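Local coordinates for protein paraflagellar rod component (Trypanosoma brucei, PDB 2Q0X) that is of unknown function but adopts the alpha/beta hydrolase fold and is probably a component of the paraflagellar rod, at residues A[26-31]-A[71-76]; A[150-155]-A[181-186]; A[226-231]-A[259-264]. All blocks are in the same frame, centred on the assembly; numbering follows the deposited sequence. Where two conformers were deposited one is given.

Contact 1: residues A[26-31]-A[71-76]; sequences CKIPVF and VQVEVP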
# COMPACT_ATOMS: atom_id res chain seq x y z
N CYS A 26 11.44 -2.59 -3.08
CA CYS A 26 10.22 -1.79 -3.00
C CYS A 26 9.97 -1.10 -4.34
O CYS A 26 10.81 -0.32 -4.82
CB CYS A 26 10.30 -0.73 -1.89
SG CYS A 26 11.38 -1.05 -0.45
N LYS A 27 8.82 -1.38 -4.95
CA LYS A 27 8.37 -0.64 -6.12
C LYS A 27 7.19 0.18 -5.65
O LYS A 27 6.46 -0.26 -4.76
CB LYS A 27 7.88 -1.56 -7.22
CG LYS A 27 8.83 -2.62 -7.64
CD LYS A 27 8.14 -3.48 -8.71
CE LYS A 27 9.10 -4.48 -9.31
NZ LYS A 27 8.53 -5.17 -10.50
N ILE A 28 7.03 1.35 -6.26
CA ILE A 28 6.00 2.30 -5.90
C ILE A 28 4.97 2.36 -7.03
O ILE A 28 5.30 2.73 -8.16
CB ILE A 28 6.61 3.70 -5.67
CG1 ILE A 28 7.73 3.64 -4.62
CG2 ILE A 28 5.54 4.67 -5.26
CD1 ILE A 28 8.62 4.86 -4.60
N PRO A 29 3.72 1.94 -6.74
CA PRO A 29 2.64 2.09 -7.69
C PRO A 29 2.13 3.50 -7.88
O PRO A 29 1.99 4.28 -6.92
CB PRO A 29 1.51 1.24 -7.08
CG PRO A 29 2.12 0.44 -6.06
CD PRO A 29 3.28 1.23 -5.54
N VAL A 30 1.83 3.79 -9.13
CA VAL A 30 1.34 5.08 -9.56
C VAL A 30 0.16 4.80 -10.47
O VAL A 30 0.27 4.06 -11.44
CB VAL A 30 2.43 5.88 -10.35
CG1 VAL A 30 1.89 7.24 -10.72
CG2 VAL A 30 3.76 6.00 -9.55
N PHE A 31 -0.97 5.41 -10.16
CA PHE A 31 -2.18 5.29 -10.97
C PHE A 31 -2.48 6.65 -11.62
O PHE A 31 -2.75 7.61 -10.92
CB PHE A 31 -3.37 4.87 -10.11
CG PHE A 31 -4.61 4.59 -10.88
CD1 PHE A 31 -5.72 5.40 -10.75
CD2 PHE A 31 -4.68 3.49 -11.74
CE1 PHE A 31 -6.87 5.12 -11.48
CE2 PHE A 31 -5.81 3.22 -12.46
CZ PHE A 31 -6.91 4.04 -12.33
N VAL A 71 -3.19 12.08 -10.96
CA VAL A 71 -2.22 11.04 -10.67
C VAL A 71 -2.15 10.83 -9.16
O VAL A 71 -2.15 11.81 -8.41
CB VAL A 71 -0.81 11.39 -11.17
CG1 VAL A 71 0.19 10.28 -10.82
CG2 VAL A 71 -0.82 11.66 -12.70
N GLN A 72 -2.07 9.56 -8.76
CA GLN A 72 -2.03 9.12 -7.36
C GLN A 72 -0.88 8.19 -7.13
O GLN A 72 -0.65 7.28 -7.92
CB GLN A 72 -3.31 8.38 -7.03
CG GLN A 72 -4.53 9.24 -7.08
CD GLN A 72 -5.80 8.43 -6.89
OE1 GLN A 72 -6.16 8.07 -5.76
NE2 GLN A 72 -6.47 8.11 -8.00
N VAL A 73 -0.16 8.40 -6.04
CA VAL A 73 0.96 7.55 -5.66
C VAL A 73 0.73 7.19 -4.21
O VAL A 73 0.24 8.01 -3.43
CB VAL A 73 2.36 8.26 -5.84
CG1 VAL A 73 2.51 9.49 -4.96
CG2 VAL A 73 3.55 7.29 -5.61
N GLU A 74 1.07 5.96 -3.84
CA GLU A 74 1.08 5.60 -2.43
C GLU A 74 2.45 5.88 -1.83
O GLU A 74 3.45 5.39 -2.31
CB GLU A 74 0.66 4.15 -2.23
CG GLU A 74 -0.85 3.99 -2.36
CD GLU A 74 -1.32 2.53 -2.37
OE1 GLU A 74 -2.56 2.32 -2.18
OE2 GLU A 74 -0.44 1.62 -2.58
N VAL A 75 2.46 6.69 -0.78
CA VAL A 75 3.67 6.98 0.02
C VAL A 75 4.35 5.67 0.42
O VAL A 75 3.73 4.85 1.06
CB VAL A 75 3.32 7.75 1.33
CG1 VAL A 75 4.59 8.16 2.06
CG2 VAL A 75 2.56 8.96 1.04
N PRO A 76 5.64 5.50 0.06
CA PRO A 76 6.38 4.26 0.36
C PRO A 76 6.42 3.88 1.85
O PRO A 76 6.40 2.70 2.19
CB PRO A 76 7.79 4.56 -0.13
CG PRO A 76 7.63 5.65 -1.13
CD PRO A 76 6.46 6.45 -0.71
O HOH W 1 -5.12 8.82 -10.57
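Ile28 and Val73 meet through methyls that both stand anti to their own backbone N: the CG2 of Ile28 and the CG2 of Val73, the latter so placed while CG1 takes the crowded position between N and the carbonyl carbon (chi1 63°). The two carbons, Ile28 CG2 and Val73 CG2, are 3.3 Å apart, tighter than ordinary van der Waals contact. The other arm of Ile28 runs beside its backbone N, and its tip, CD1, reaches CG of Pro76 at 3.7 Å. Farther along, Val30 CG1 presses closely on Val71 CG1 at 3.5 Å.

Strand 26-33 here pairs antiparallel with strand 69-73, one of two antiparallel pairings, with 13-21 on the other side of 26-33, in a sheet whose strands from 69-73 onward run parallel. This is the layout of the alpha/beta hydrolase fold, with strand order 1-2-4-3-5-6-7-8. Val30 and Val73 form a non-hydrogen-bonded pair, with Leu97 of helix 87-104 against Val73. Phe31 and Gln72 form the hydrogen-bonded pair: Phe31 N donates to Gln72 O at 2.9 Å, and Gln72 N donates to Phe31 O at 3.0 Å.

On the face of the sheet that carries Phe31 and Gln72, their side chains lie side by side. The phenyl, its CG anti to N (chi1 -174°), receives Gln72 NE2 at its edge, near the ring plane, and the amide is turned 76° from the ring. A water accepts from Gln72 NE2 and donates to Phe31 O at 2.7 Å, giving that carbonyl a second donor, while Gln72 OE1 is held by Leu52 N. Glu74 OE1 similarly takes Leu51 N. Leu17 of the second subunit packs on Phe31, and Ser50 of that subunit on Pro29.

Contact 2: residues A[150-155]-A[181-186]; sequences PLFTPE and KHYDIP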
# COMPACT_ATOMS: atom_id res chain seq x y z
N PRO A 150 -3.75 18.78 24.52
CA PRO A 150 -2.52 18.33 25.20
C PRO A 150 -1.42 17.75 24.28
O PRO A 150 -0.27 17.66 24.69
CB PRO A 150 -3.03 17.27 26.19
CG PRO A 150 -4.35 16.84 25.64
CD PRO A 150 -4.94 18.06 25.00
N LEU A 151 -1.79 17.35 23.06
CA LEU A 151 -0.80 16.93 22.06
C LEU A 151 0.06 18.08 21.53
O LEU A 151 1.22 17.87 21.21
CB LEU A 151 -1.49 16.25 20.89
CG LEU A 151 -2.06 14.85 21.14
CD1 LEU A 151 -2.72 14.35 19.87
CD2 LEU A 151 -0.96 13.88 21.63
N PHE A 152 -0.51 19.29 21.44
CA PHE A 152 0.14 20.42 20.77
C PHE A 152 0.51 21.59 21.69
O PHE A 152 1.03 22.59 21.23
CB PHE A 152 -0.71 20.88 19.58
CG PHE A 152 -0.89 19.81 18.55
CD1 PHE A 152 0.18 19.41 17.77
CD2 PHE A 152 -2.12 19.18 18.40
CE1 PHE A 152 0.05 18.43 16.85
CE2 PHE A 152 -2.26 18.16 17.47
CZ PHE A 152 -1.17 17.78 16.69
N THR A 153 0.27 21.46 22.98
CA THR A 153 0.88 22.36 23.95
C THR A 153 2.41 22.20 23.89
O THR A 153 2.90 21.13 23.50
CB THR A 153 0.42 22.04 25.39
OG1 THR A 153 0.84 20.72 25.74
CG2 THR A 153 -1.10 22.16 25.53
N PRO A 154 3.17 23.24 24.27
CA PRO A 154 4.64 23.17 24.29
C PRO A 154 5.19 21.88 24.90
O PRO A 154 6.16 21.32 24.37
CB PRO A 154 5.04 24.37 25.15
CG PRO A 154 3.96 25.38 24.87
CD PRO A 154 2.69 24.57 24.71
N GLU A 155 4.57 21.42 25.99
CA GLU A 155 4.99 20.22 26.72
C GLU A 155 4.70 18.92 25.95
O GLU A 155 5.55 18.03 25.90
CB GLU A 155 4.32 20.16 28.10
N LYS A 181 -0.49 7.39 21.99
CA LYS A 181 -0.83 8.32 23.08
C LYS A 181 -0.17 9.68 22.86
O LYS A 181 -0.63 10.69 23.39
CB LYS A 181 -0.50 7.70 24.46
CG LYS A 181 0.77 8.19 25.14
CD LYS A 181 1.02 7.49 26.48
CE LYS A 181 1.57 6.07 26.32
NZ LYS A 181 0.54 5.00 26.55
N HIS A 182 0.87 9.72 22.04
CA HIS A 182 1.61 10.94 21.76
C HIS A 182 1.26 11.65 20.45
O HIS A 182 1.66 12.79 20.25
CB HIS A 182 3.12 10.65 21.84
CG HIS A 182 3.61 10.45 23.24
ND1 HIS A 182 4.02 9.22 23.72
CD2 HIS A 182 3.72 11.31 24.28
CE1 HIS A 182 4.38 9.34 24.98
NE2 HIS A 182 4.21 10.60 25.34
N TYR A 183 0.52 11.00 19.56
CA TYR A 183 0.00 11.67 18.36
C TYR A 183 -1.37 11.12 18.02
O TYR A 183 -1.71 10.04 18.50
CB TYR A 183 0.96 11.50 17.16
CG TYR A 183 0.88 12.63 16.14
CD1 TYR A 183 1.20 13.92 16.49
CD2 TYR A 183 0.45 12.39 14.85
CE1 TYR A 183 1.13 14.95 15.57
CE2 TYR A 183 0.36 13.40 13.92
CZ TYR A 183 0.70 14.69 14.28
OH TYR A 183 0.62 15.70 13.36
N ASP A 184 -2.15 11.84 17.22
CA ASP A 184 -3.52 11.42 16.89
C ASP A 184 -3.65 10.67 15.57
O ASP A 184 -4.11 9.54 15.54
CB ASP A 184 -4.50 12.62 16.94
CG ASP A 184 -3.96 13.86 16.26
OD1 ASP A 184 -2.89 13.80 15.64
OD2 ASP A 184 -4.62 14.91 16.35
N ILE A 185 -3.26 11.31 14.47
CA ILE A 185 -3.31 10.69 13.16
C ILE A 185 -2.28 9.54 13.14
O ILE A 185 -1.22 9.69 13.74
CB ILE A 185 -3.01 11.75 12.07
CG1 ILE A 185 -4.15 12.78 12.01
CG2 ILE A 185 -2.78 11.09 10.70
CD1 ILE A 185 -3.81 14.01 11.21
N PRO A 186 -2.61 8.40 12.50
CA PRO A 186 -1.62 7.32 12.42
C PRO A 186 -0.32 7.70 11.71
O PRO A 186 -0.34 8.24 10.59
CB PRO A 186 -2.36 6.21 11.68
CG PRO A 186 -3.79 6.50 11.84
CD PRO A 186 -3.89 8.00 11.88
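Van der Waals contact to the backbone comes from Leu151, whose two methyls lie against residues 182-184. Its CG lies anti to its own carbonyl carbon (chi1 -72°), and the two methyls divide the work: CD2 comes to 3.2 Å from His182 O, while CD1 sits against the Asp184 side chain, 3.8 Å from Asp184 CB.

The aromatic part joins Phe152 and Tyr183. Their closest atoms, Phe152 CZ and Tyr183 CE1, are 3.8 Å apart, and the rings, with planes at 80° and centroids 6.0 Å apart, meet obliquely. Asp184 lies near both rings: OD2 is at the edge of the phenyl, near its plane, and OD1 stands over the centre of the Tyr183 ring, 3.6 Å above it.

Polar bonds fix the carboxylate. Ile185 N donates to Asp184 OD1 at 2.8 Å from above the carboxylate plane, and OD2 forms a salt bridge with Arg273, whose positive charge would be expected to stabilise the ionised acid. Tyr183 OH is hydrogen-bonded to Glu202. On the other segment Thr153 OG1 caps the backbone N of Gly156 as the N-cap of helix 154-170, and its link back to Pro150 O is weak.

Phe152 also packs on Gln201, Glu202 and Asn206 of helix 200-209. The contact brings the turn that leads into helix 154-170 against the loop that follows that helix, within the largely helical excursion between strands 135-143 and 227-232, the place where alpha/beta hydrolases commonly carry a lid or cap.

Contact 3: residues A[226-231]-A[259-264]; sequences PLLLML and RVTVSY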
# COMPACT_ATOMS: atom_id res chain seq x y z
N PRO A 226 1.12 29.65 -6.28
CA PRO A 226 -0.18 29.74 -5.64
C PRO A 226 -0.57 28.52 -4.78
O PRO A 226 -0.29 27.36 -5.14
CB PRO A 226 -1.13 29.96 -6.82
CG PRO A 226 -0.28 30.58 -7.89
CD PRO A 226 1.02 29.86 -7.74
N LEU A 227 -1.19 28.81 -3.65
CA LEU A 227 -1.45 27.85 -2.61
C LEU A 227 -2.95 27.88 -2.26
O LEU A 227 -3.52 28.96 -2.08
CB LEU A 227 -0.60 28.19 -1.40
CG LEU A 227 -0.87 27.41 -0.12
CD1 LEU A 227 -0.56 25.97 -0.36
CD2 LEU A 227 0.00 28.01 1.01
N LEU A 228 -3.58 26.70 -2.25
CA LEU A 228 -4.90 26.53 -1.65
C LEU A 228 -4.71 25.72 -0.39
O LEU A 228 -4.20 24.61 -0.44
CB LEU A 228 -5.86 25.82 -2.62
CG LEU A 228 -7.27 25.42 -2.12
CD1 LEU A 228 -8.10 26.65 -1.72
CD2 LEU A 228 -8.04 24.56 -3.19
N LEU A 229 -5.06 26.31 0.74
CA LEU A 229 -5.17 25.60 2.01
C LEU A 229 -6.63 25.22 2.25
O LEU A 229 -7.52 26.08 2.24
CB LEU A 229 -4.67 26.49 3.17
CG LEU A 229 -3.16 26.74 3.22
CD1 LEU A 229 -2.85 27.48 4.49
CD2 LEU A 229 -2.37 25.41 3.17
N MET A 230 -6.85 23.93 2.47
CA MET A 230 -8.18 23.39 2.72
C MET A 230 -8.22 22.91 4.15
O MET A 230 -7.60 21.93 4.49
CB MET A 230 -8.49 22.25 1.76
CG MET A 230 -8.36 22.63 0.29
SD MET A 230 -8.56 21.20 -0.78
CE MET A 230 -10.34 20.95 -0.66
N LEU A 231 -8.96 23.64 4.98
CA LEU A 231 -9.02 23.39 6.40
C LEU A 231 -10.39 22.82 6.82
O LEU A 231 -11.43 23.28 6.36
CB LEU A 231 -8.71 24.68 7.16
CG LEU A 231 -7.36 25.30 6.84
CD1 LEU A 231 -7.17 26.66 7.46
CD2 LEU A 231 -6.24 24.32 7.27
N ARG A 259 -0.38 34.63 -3.76
CA ARG A 259 -1.63 34.06 -4.24
C ARG A 259 -2.01 32.84 -3.42
O ARG A 259 -1.87 31.70 -3.85
CB ARG A 259 -1.55 33.81 -5.74
CG ARG A 259 -1.27 35.12 -6.48
CD ARG A 259 -1.65 35.11 -7.92
NE ARG A 259 -3.01 34.62 -8.14
CZ ARG A 259 -4.12 35.31 -7.92
NH1 ARG A 259 -4.09 36.57 -7.50
NH2 ARG A 259 -5.30 34.72 -8.16
N VAL A 260 -2.46 33.10 -2.20
CA VAL A 260 -2.83 32.05 -1.29
C VAL A 260 -4.33 32.18 -0.98
O VAL A 260 -4.83 33.27 -0.77
CB VAL A 260 -1.93 31.99 -0.01
CG1 VAL A 260 -1.77 33.31 0.61
CG2 VAL A 260 -2.50 30.99 1.01
N THR A 261 -5.02 31.05 -1.01
CA THR A 261 -6.45 30.97 -0.69
C THR A 261 -6.57 30.05 0.52
O THR A 261 -5.96 28.99 0.55
CB THR A 261 -7.25 30.39 -1.85
OG1 THR A 261 -7.12 31.24 -3.00
CG2 THR A 261 -8.73 30.23 -1.49
N VAL A 262 -7.33 30.49 1.52
CA VAL A 262 -7.57 29.69 2.71
C VAL A 262 -9.06 29.44 2.81
O VAL A 262 -9.84 30.38 2.99
CB VAL A 262 -7.04 30.36 4.00
CG1 VAL A 262 -7.30 29.47 5.20
CG2 VAL A 262 -5.53 30.70 3.87
N SER A 263 -9.47 28.18 2.65
CA SER A 263 -10.89 27.82 2.66
C SER A 263 -11.17 26.77 3.73
O SER A 263 -10.32 25.90 4.02
CB SER A 263 -11.34 27.26 1.30
OG SER A 263 -11.29 28.25 0.28
N TYR A 264 -12.36 26.89 4.31
CA TYR A 264 -12.86 25.98 5.32
C TYR A 264 -13.93 25.05 4.73
O TYR A 264 -14.75 25.46 3.91
CB TYR A 264 -13.40 26.80 6.50
CG TYR A 264 -12.27 27.47 7.27
CD1 TYR A 264 -11.80 28.73 6.91
CD2 TYR A 264 -11.65 26.81 8.32
CE1 TYR A 264 -10.74 29.33 7.61
CE2 TYR A 264 -10.60 27.40 9.03
CZ TYR A 264 -10.16 28.66 8.68
OH TYR A 264 -9.11 29.21 9.37
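The phenol ring of Tyr264 lies alongside Leu231, both side chains pointing the same way. Leu231 CB is 3.8 Å from Tyr264 CE2, and Leu231 CD1 approaches the ring obliquely, reaching Tyr264 OH at 3.7 Å. That same methyl bridges to the preceding residue on this face, with Leu231 CD1 at 3.6 Å from Val262 CG1. The other flat group, the guanidinium of Arg259, is occupied outside the pair: NE forms a salt bridge with Glu294, and Phe297 supplies a cation-pi partner.

Aliphatic contacts continue along the strands. Leu227 CD2 meets Val260 CG2 at 3.9 Å, and on the reverse face Leu228 CD1 touches Thr261 CG2 at 3.6 Å. Pro226 and Arg259 cross through their CB atoms at the start of the pair.

The backbones run parallel in unbroken register from Leu227-Val260 to Leu231-Tyr264. Five hydrogen bonds alternate between them; the bond from Ser263 N to Leu229 O is 2.9 Å long and essentially straight, at 179°.

Strand 260-264 is the outermost strand here, reached from 227-232 by helix 241-254 in a beta-alpha-beta unit. That helix covers Leu229, Val260, Val262 and Tyr264, with Trp205 of helix 200-209 against Leu231 and Tyr264. Helix 280-299 backs Leu228 and Met230, while strand 135-143 flanks 227-232 on its other edge.

How the contacts relate
Contacts 1 and 3 belong to the same mixed sheet, on opposite sides of the chain's centre, their own centres about 26 Å apart. Contact 1 is an antiparallel pairing near the N-terminal edge, beside the second subunit; contact 3 closes the parallel part at the other end. Contact 2 stands off the sheet, in the helical excursion that precedes strand 227-232; its centre is about 29 Å from that of contact 1 and 25 Å from that of contact 3. Nearest atoms stay about 10 Å or more apart in every pairing. Helix 200-209 joins two of them, packing on Phe152 and on Leu231. With the function unknown, none of the three contacts can be assigned to an active site.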